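Local coordinates for protein glucose-6-phosphate isomerase (Thermus thermophilus, PDB 1ZZG) that probably catalyses the reversible isomerisation of glucose 6-phosphate to fructose 6-phosphate, a step of glycolysis and gluconeogenesis, at residues 267-272 and 394-399; 263-268 and 279-284. All coordinates share one frame; numbering follows the deposited sequence.

Contact 1: 267-272 and 394-399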
loop_
_atom_site.group_PDB
_atom_site.type_symbol
_atom_site.label_atom_id
_atom_site.label_comp_id
_atom_site.label_asym_id
_atom_site.label_seq_id
_atom_site.Cartn_x
_atom_site.Cartn_y
_atom_site.Cartn_z
ATOM N N GLU A 267 -0.474 -1.255 15.863
ATOM C CA GLU A 267 -1.231 -2.105 16.771
ATOM C C GLU A 267 -0.522 -2.384 18.092
ATOM O O GLU A 267 -1.171 -2.550 19.123
ATOM C CB GLU A 267 -1.581 -3.422 16.073
ATOM C CG GLU A 267 -2.954 -3.943 16.434
ATOM C CD GLU A 267 -3.430 -5.050 15.513
ATOM O OE1 GLU A 267 -4.532 -4.909 14.944
ATOM O OE2 GLU A 267 -2.710 -6.060 15.360
ATOM N N SER A 268 0.807 -2.429 18.065
ATOM C CA SER A 268 1.572 -2.700 19.278
ATOM C C SER A 268 1.704 -1.494 20.210
ATOM O O SER A 268 1.486 -1.609 21.418
ATOM C CB SER A 268 2.983 -3.193 18.929
ATOM O OG SER A 268 2.961 -4.433 18.242
ATOM N N LEU A 269 2.043 -0.340 19.640
ATOM C CA LEU A 269 2.276 0.862 20.430
ATOM C C LEU A 269 1.165 1.920 20.501
ATOM O O LEU A 269 1.270 2.875 21.277
ATOM C CB LEU A 269 3.592 1.490 19.958
ATOM C CG LEU A 269 4.735 0.456 19.932
ATOM C CD1 LEU A 269 5.987 1.037 19.277
ATOM C CD2 LEU A 269 5.028 -0.002 21.358
ATOM N N GLY A 270 0.118 1.770 19.691
ATOM C CA GLY A 270 -0.995 2.710 19.736
ATOM C C GLY A 270 -1.830 2.234 20.908
ATOM O O GLY A 270 -2.826 1.521 20.742
ATOM N N LYS A 271 -1.422 2.635 22.105
ATOM C CA LYS A 271 -2.083 2.164 23.316
ATOM C C LYS A 271 -2.225 3.205 24.412
ATOM O O LYS A 271 -1.687 4.304 24.320
ATOM C CB LYS A 271 -1.271 0.997 23.892
ATOM C CG LYS A 271 -1.126 -0.208 22.973
ATOM C CD LYS A 271 -2.351 -1.110 23.067
ATOM C CE LYS A 271 -2.296 -2.221 22.027
ATOM N NZ LYS A 271 -1.006 -2.955 22.091
ATOM N N VAL A 272 -2.954 2.821 25.456
ATOM C CA VAL A 272 -3.134 3.651 26.637
ATOM C C VAL A 272 -2.027 3.160 27.568
ATOM O O VAL A 272 -1.989 1.970 27.904
ATOM C CB VAL A 272 -4.488 3.390 27.324
ATOM C CG1 VAL A 272 -4.590 4.226 28.588
ATOM C CG2 VAL A 272 -5.629 3.719 26.375
ATOM N N VAL A 394 3.563 0.487 27.852
ATOM C CA VAL A 394 2.314 -0.013 27.305
ATOM C C VAL A 394 2.442 -1.509 27.117
ATOM O O VAL A 394 3.544 -2.061 27.173
ATOM C CB VAL A 394 2.006 0.610 25.925
ATOM C CG1 VAL A 394 1.763 2.107 26.058
ATOM C CG2 VAL A 394 3.161 0.342 24.974
ATOM N N ASN A 395 1.303 -2.157 26.915
ATOM C CA ASN A 395 1.261 -3.587 26.660
ATOM C C ASN A 395 1.335 -3.648 25.135
ATOM O O ASN A 395 0.357 -3.362 24.439
ATOM C CB ASN A 395 -0.062 -4.183 27.142
ATOM C CG ASN A 395 -0.132 -5.682 26.933
ATOM O OD1 ASN A 395 0.604 -6.242 26.116
ATOM N ND2 ASN A 395 -1.026 -6.343 27.662
ATOM N N ALA A 396 2.505 -3.998 24.619
ATOM C CA ALA A 396 2.710 -4.059 23.176
ATOM C C ALA A 396 2.183 -5.335 22.535
ATOM O O ALA A 396 2.289 -5.512 21.319
ATOM C CB ALA A 396 4.201 -3.921 22.875
ATOM N N PHE A 397 1.572 -6.201 23.334
ATOM C CA PHE A 397 1.133 -7.482 22.808
ATOM C C PHE A 397 -0.356 -7.793 22.762
ATOM O O PHE A 397 -0.747 -8.917 22.431
ATOM C CB PHE A 397 1.916 -8.566 23.551
ATOM C CG PHE A 397 3.403 -8.307 23.559
ATOM C CD1 PHE A 397 4.141 -8.397 22.382
ATOM C CD2 PHE A 397 4.044 -7.872 24.717
ATOM C CE1 PHE A 397 5.495 -8.054 22.353
ATOM C CE2 PHE A 397 5.404 -7.524 24.700
ATOM C CZ PHE A 397 6.129 -7.614 23.513
ATOM N N ASP A 398 -1.185 -6.807 23.079
ATOM C CA ASP A 398 -2.627 -7.006 23.021
ATOM C C ASP A 398 -3.229 -5.961 22.080
ATOM O O ASP A 398 -2.499 -5.183 21.470
ATOM C CB ASP A 398 -3.254 -6.938 24.426
ATOM C CG ASP A 398 -3.197 -5.554 25.040
ATOM O OD1 ASP A 398 -2.595 -4.644 24.444
ATOM O OD2 ASP A 398 -3.770 -5.381 26.136
ATOM N N GLN A 399 -4.550 -5.952 21.944
ATOM C CA GLN A 399 -5.197 -4.999 21.049
ATOM C C GLN A 399 -6.643 -4.736 21.469
ATOM O O GLN A 399 -7.585 -5.100 20.760
ATOM C CB GLN A 399 -5.136 -5.520 19.605
ATOM C CG GLN A 399 -5.534 -6.986 19.412
ATOM C CD GLN A 399 -4.520 -7.979 19.976
ATOM O OE1 GLN A 399 -3.321 -7.901 19.695
ATOM N NE2 GLN A 399 -5.007 -8.931 20.765
HETATM O O HOH W 1 -1.166 -0.694 27.208
#
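Lys271 carries most of this contact, and its ammonium group is wrapped by backbone carbonyls from both segments. Its chain bends at chi2 (-83°) and again at chi4, so NZ turns back over the end of the helix and reaches the loop 394-399. Three carbonyls make its main bonds. NZ donates to Asn395 O at 2.7 Å, approaching in the plane of that carbonyl. It also donates to Asp398 O at 2.8 Å, coming from above the carbonyl plane. Ser268 O accepts from NZ at 2.9 Å. Glu267 O and Asp398 OD1 are weak additional partners, the latter in a salt bridge with NZ at 3.3 Å. This oxygen-rich setting would probably favour the charged lysine. An alanine here would probably leave the helix end and the loop poorly joined, because the amine that links their carbonyls would be gone.

The apolar half is built on Val394 and Ala396. Val394 CB packs on Lys271 CB at 3.9 Å, and its CG2 meets Leu269 CD2 at 4.1 Å, the two side chains crossing at about a right angle. Ala396 lies close against Ser268: its CA makes a CA-H...O contact with Ser268 O at 3.3 Å, and its CB also covers one face of the Phe397 ring. An Asx turn shapes the loop, with Phe397 N donating to Asn395 OD1 at 2.9 Å.

The contact holds Glu267, the predicted proton donor, whose OE2 is bound by Gln263 and Arg187. Arg187 also bonds Ala396 O, Asp398 O and Gln399 OE1. Helix 371-391 packs beside Ser268 and Leu269, strand 271-272 pairs with 278-287 at the sheet edge, and Gln297 of the second subunit packs on Lys271.

Contact 2: 263-268 and 279-284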
loop_
_atom_site.group_PDB
_atom_site.type_symbol
_atom_site.label_atom_id
_atom_site.label_comp_id
_atom_site.label_asym_id
_atom_site.label_seq_id
_atom_site.Cartn_x
_atom_site.Cartn_y
_atom_site.Cartn_z
ATOM N N GLN A 263 1.321 -2.448 10.725
ATOM C CA GLN A 263 0.508 -3.169 11.703
ATOM C C GLN A 263 1.337 -3.438 12.952
ATOM O O GLN A 263 0.859 -3.276 14.074
ATOM C CB GLN A 263 0.005 -4.522 11.181
ATOM C CG GLN A 263 -0.520 -5.384 12.335
ATOM C CD GLN A 263 -1.133 -6.704 11.915
ATOM O OE1 GLN A 263 -0.681 -7.338 10.970
ATOM N NE2 GLN A 263 -2.157 -7.138 12.645
ATOM N N LEU A 264 2.573 -3.884 12.757
ATOM C CA LEU A 264 3.447 -4.177 13.887
ATOM C C LEU A 264 3.583 -2.957 14.797
ATOM O O LEU A 264 3.393 -3.044 16.010
ATOM C CB LEU A 264 4.837 -4.588 13.400
ATOM C CG LEU A 264 5.862 -4.775 14.529
ATOM C CD1 LEU A 264 5.454 -5.967 15.394
ATOM C CD2 LEU A 264 7.253 -4.979 13.955
ATOM N N HIS A 265 3.915 -1.820 14.198
ATOM C CA HIS A 265 4.111 -0.586 14.951
ATOM C C HIS A 265 2.828 -0.014 15.566
ATOM O O HIS A 265 2.744 0.182 16.783
ATOM C CB HIS A 265 4.755 0.468 14.048
ATOM C CG HIS A 265 5.059 1.755 14.747
ATOM N ND1 HIS A 265 6.167 1.922 15.550
ATOM C CD2 HIS A 265 4.385 2.929 14.783
ATOM C CE1 HIS A 265 6.163 3.147 16.051
ATOM N NE2 HIS A 265 5.092 3.779 15.600
ATOM N N ASP A 266 1.845 0.255 14.714
ATOM C CA ASP A 266 0.556 0.820 15.121
ATOM C C ASP A 266 -0.210 0.011 16.167
ATOM O O ASP A 266 -0.572 0.528 17.214
ATOM C CB ASP A 266 -0.351 0.982 13.896
ATOM C CG ASP A 266 -0.004 2.193 13.049
ATOM O OD1 ASP A 266 1.103 2.755 13.204
ATOM O OD2 ASP A 266 -0.852 2.574 12.209
ATOM N N GLU A 267 -0.474 -1.255 15.863
ATOM C CA GLU A 267 -1.231 -2.105 16.771
ATOM C C GLU A 267 -0.522 -2.384 18.092
ATOM O O GLU A 267 -1.171 -2.550 19.123
ATOM C CB GLU A 267 -1.581 -3.422 16.073
ATOM C CG GLU A 267 -2.954 -3.943 16.434
ATOM C CD GLU A 267 -3.430 -5.050 15.513
ATOM O OE1 GLU A 267 -4.532 -4.909 14.944
ATOM O OE2 GLU A 267 -2.710 -6.060 15.360
ATOM N N SER A 268 0.807 -2.429 18.065
ATOM C CA SER A 268 1.572 -2.700 19.278
ATOM C C SER A 268 1.704 -1.494 20.210
ATOM O O SER A 268 1.486 -1.609 21.418
ATOM C CB SER A 268 2.983 -3.193 18.929
ATOM O OG SER A 268 2.961 -4.433 18.242
ATOM N N VAL A 279 -0.910 6.976 23.807
ATOM C CA VAL A 279 0.400 7.142 23.198
ATOM C C VAL A 279 0.497 6.406 21.870
ATOM O O VAL A 279 -0.414 5.667 21.488
ATOM C CB VAL A 279 1.530 6.654 24.138
ATOM C CG1 VAL A 279 1.419 7.367 25.484
ATOM C CG2 VAL A 279 1.467 5.144 24.311
ATOM N N GLY A 280 1.601 6.632 21.165
ATOM C CA GLY A 280 1.818 5.979 19.882
ATOM C C GLY A 280 1.996 6.948 18.727
ATOM O O GLY A 280 1.377 8.017 18.697
ATOM N N THR A 281 2.854 6.587 17.777
ATOM C CA THR A 281 3.079 7.430 16.615
ATOM C C THR A 281 2.443 6.744 15.412
ATOM O O THR A 281 2.256 5.527 15.408
ATOM C CB THR A 281 4.583 7.661 16.351
ATOM O OG1 THR A 281 5.234 6.406 16.122
ATOM C CG2 THR A 281 5.233 8.363 17.550
ATOM N N THR A 282 2.105 7.532 14.401
ATOM C CA THR A 282 1.479 7.005 13.203
ATOM C C THR A 282 2.498 6.554 12.163
ATOM O O THR A 282 3.201 7.377 11.574
ATOM C CB THR A 282 0.553 8.061 12.577
ATOM O OG1 THR A 282 -0.385 8.504 13.565
ATOM C CG2 THR A 282 -0.210 7.467 11.384
ATOM N N ALA A 283 2.577 5.243 11.948
ATOM C CA ALA A 283 3.495 4.689 10.962
ATOM C C ALA A 283 2.905 4.922 9.571
ATOM O O ALA A 283 1.741 4.603 9.320
ATOM C CB ALA A 283 3.700 3.195 11.201
ATOM N N VAL A 284 3.720 5.479 8.679
ATOM C CA VAL A 284 3.307 5.776 7.309
ATOM C C VAL A 284 4.197 4.993 6.352
ATOM O O VAL A 284 5.413 5.172 6.337
ATOM C CB VAL A 284 3.437 7.290 7.010
ATOM C CG1 VAL A 284 3.018 7.582 5.579
ATOM C CG2 VAL A 284 2.581 8.085 7.978
#
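Helix 263-268 and strand 282-284 run nearly antiparallel, at 167°, with the axes of these short segments 7.8 Å apart at closest approach. This is the helix-to-strand half of a beta-alpha-beta crossover: strand 244-249 leads into helix 257-269, the chain returns through the short edge strand 271-272, and strand 278-287, antiparallel to that edge strand, then lies parallel to 244-249 in the mixed sheet. The family belongs to the SIS clan of sugar isomerase folds.

Two neighbouring helix residues do the work. His265 has CG anti to its backbone N (chi1 -177°), which swings the ring out to the strand. Its NE2 and Thr281 OG1 share a hydrogen bond of 2.7 Å, with the hydroxyl near the ring plane at the edge. Ala283 CB lies obliquely to the same ring, 3.7 Å from its CD2. Phe261 and His245 meet the ring as well, so the imidazole is packed between helix and sheet in a buried setting.

On the strand, Thr282 points away from the helix, and its OG1 bonds Lys306 of the second subunit.

Asp266 makes the second link to the strand. Its CG stands anti to the carbonyl carbon, beside the backbone N, and this brings the carboxylate to Ala283. OD1 lies 3.3 Å from Ala283 CB, and it takes the backbone N-H of Ala283 on its syn lone pair, N to OD1 3.2 Å, at an N-H...O angle of 160°.

Overall arrangement
Both contacts use helix 257-269 and share Glu267 and Ser268. Contact 2 is the core one: all its touching residues are buried, and it joins the helix to a strand inside the sheet. Contact 1 is only partly buried. It lies at the helix end and the edge strand 271-272, about 9 Å away between centres. Their chemistry follows their place. Contact 2 relies on two hydrogen bonds between helix side chains and the strand segment, while contact 1 gathers backbone carbonyls and a carboxylate round one charged amine, beside an apolar patch. The two touch where Val279 N probably bonds Lys271 O, and where Val394 CG1 packs on Val279 CG2. Both also reach the second subunit.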